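Local coordinates for protein alpha-galactosidase (Umbelopsis vinacea, PDB 3A5V) that probably hydrolyses terminal alpha-linked galactose from oligosaccharides and other galactosides, as a tetrameric family 27 glycoside hydrolase, at residues V293-S298 against G316-N320. Coordinates in Å, arbitrary orientation, origin at the centre of the assembly. Where two conformers were deposited one is given. Residue numbers count along the deposited sequence, not the author numbering.
Sequences VNQDSS and GNLAN
At the junction between the TIM barrel and the C-terminal antiparallel beta domain of this alpha-galactosidase, helix 288-294 runs out at N294, and Q295 (phi/psi -95/10) is the first residue to leave helical angles; D296 turns extended (-57/137) before S297 and S298 curl back to -65/-16 and -78/-12. Facing this bend, G316 to A319 is extended, continuing strand 311-318, which pairs antiparallel with strand 322-329 (G316 with V324), and N320 takes positive phi (59/41). The CA atoms of S298 and A319, 5.5 Å apart, set the register. The junction illustrates how one carboxylate can shape its own turn and hold a second segment of the same chain. D296, chi1 t, closes an Asx turn as its OD2 accepts from S298 N at 2.8 Å, while its OD1 accepts from A319 N at 2.9 Å. D296, L318 and A319 also border a bound polyether, probably from the crystallisation liquor. V293 (t) brings CG1 to 4.2 Å from CD2 of L318 (chi1 m, chi2 t), whose side chain also packs on V324 and K265. S297 OG lies 3.3 Å from A319 CB. Water extends the polar seam: one molecule lies 2.7 Å from D296 OD2 and 2.8 Å from N317 O, linking the segments, and a second lies 2.6 Å from S298 OG and donates to L318 O at 3.1 Å.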
loop_
_atom_site.group_PDB
_atom_site.type_symbol
_atom_site.label_atom_id
_atom_site.label_comp_id
_atom_site.label_asym_id
_atom_site.label_seq_id
_atom_site.Cartn_x
_atom_site.Cartn_y
_atom_site.Cartn_z
ATOM N N VAL A 293 11.720 19.504 29.924
ATOM C CA VAL A 293 10.880 18.352 29.539
ATOM C C VAL A 293 11.486 17.636 28.326
ATOM O O VAL A 293 11.612 16.409 28.318
ATOM C CB VAL A 293 9.403 18.780 29.238
ATOM C CG1 VAL A 293 8.630 17.637 28.526
ATOM C CG2 VAL A 293 8.702 19.209 30.529
ATOM N N ASN A 294 11.859 18.412 27.305
ATOM C CA ASN A 294 12.491 17.871 26.095
ATOM C C ASN A 294 13.810 17.165 26.427
ATOM O O ASN A 294 14.128 16.105 25.876
ATOM C CB ASN A 294 12.710 19.007 25.064
ATOM C CG ASN A 294 13.354 18.512 23.748
ATOM O OD1 ASN A 294 14.547 18.702 23.523
ATOM N ND2 ASN A 294 12.550 17.890 22.875
ATOM N N GLN A 295 14.538 17.737 27.382
ATOM C CA GLN A 295 15.881 17.267 27.740
ATOM C C GLN A 295 15.856 16.295 28.922
ATOM O O GLN A 295 16.908 15.949 29.471
ATOM C CB GLN A 295 16.770 18.483 28.057
ATOM C CG GLN A 295 16.960 19.395 26.834
ATOM C CD GLN A 295 17.753 18.715 25.723
ATOM O OE1 GLN A 295 18.931 18.393 25.905
ATOM N NE2 GLN A 295 17.105 18.472 24.566
ATOM N N ASP A 296 14.661 15.854 29.306
ATOM C CA ASP A 296 14.502 14.961 30.469
ATOM C C ASP A 296 15.302 13.651 30.394
ATOM O O ASP A 296 15.317 12.973 29.359
ATOM C CB ASP A 296 13.019 14.643 30.711
ATOM C CG ASP A 296 12.817 13.741 31.909
ATOM O OD1 ASP A 296 12.865 14.246 33.050
ATOM O OD2 ASP A 296 12.646 12.520 31.707
ATOM N N SER A 297 15.920 13.275 31.516
ATOM C CA SER A 297 16.790 12.086 31.579
ATOM C C SER A 297 16.114 10.729 31.360
ATOM O O SER A 297 16.799 9.734 31.093
ATOM C CB SER A 297 17.588 12.079 32.898
ATOM O OG SER A 297 16.699 11.951 33.990
ATOM N N SER A 298 14.787 10.663 31.464
ATOM C CA SER A 298 14.079 9.426 31.126
ATOM C C SER A 298 13.919 9.211 29.622
ATOM O O SER A 298 13.529 8.123 29.205
ATOM C CB SER A 298 12.714 9.350 31.826
ATOM O OG SER A 298 12.913 9.328 33.228
ATOM N N GLY A 316 3.224 11.508 29.797
ATOM C CA GLY A 316 4.497 10.814 29.713
ATOM C C GLY A 316 5.311 10.859 30.989
ATOM O O GLY A 316 5.171 11.770 31.777
ATOM N N ASN A 317 6.173 9.875 31.198
ATOM C CA ASN A 317 7.071 9.921 32.358
ATOM C C ASN A 317 8.226 10.894 32.204
ATOM O O ASN A 317 8.794 11.055 31.098
ATOM C CB ASN A 317 7.706 8.544 32.584
ATOM C CG ASN A 317 6.688 7.439 32.690
ATOM O OD1 ASN A 317 6.517 6.660 31.757
ATOM N ND2 ASN A 317 5.998 7.370 33.821
ATOM N N LEU A 318 8.575 11.498 33.339
ATOM C CA LEU A 318 9.768 12.318 33.499
ATOM C C LEU A 318 10.600 11.726 34.650
ATOM O O LEU A 318 10.180 10.749 35.285
ATOM C CB LEU A 318 9.379 13.769 33.794
ATOM C CG LEU A 318 8.533 14.534 32.759
ATOM C CD1 LEU A 318 8.113 15.894 33.327
ATOM C CD2 LEU A 318 9.273 14.691 31.428
ATOM N N ALA A 319 11.770 12.302 34.909
ATOM C CA ALA A 319 12.711 11.747 35.898
ATOM C C ALA A 319 12.108 11.787 37.316
ATOM O O ALA A 319 11.189 12.569 37.587
ATOM C CB ALA A 319 14.037 12.531 35.854
ATOM N N ASN A 320 12.598 10.920 38.202
ATOM C CA ASN A 320 12.218 10.968 39.631
ATOM C C ASN A 320 10.724 10.806 39.887
ATOM O O ASN A 320 10.127 11.506 40.736
ATOM C CB ASN A 320 12.734 12.256 40.274
ATOM C CG ASN A 320 14.199 12.489 39.997
ATOM O OD1 ASN A 320 14.602 13.581 39.581
ATOM N ND2 ASN A 320 15.008 11.451 40.180
HETATM O O HOH W 1 11.133 11.761 29.666
HETATM O O HOH W 2 11.146 7.866 34.515
#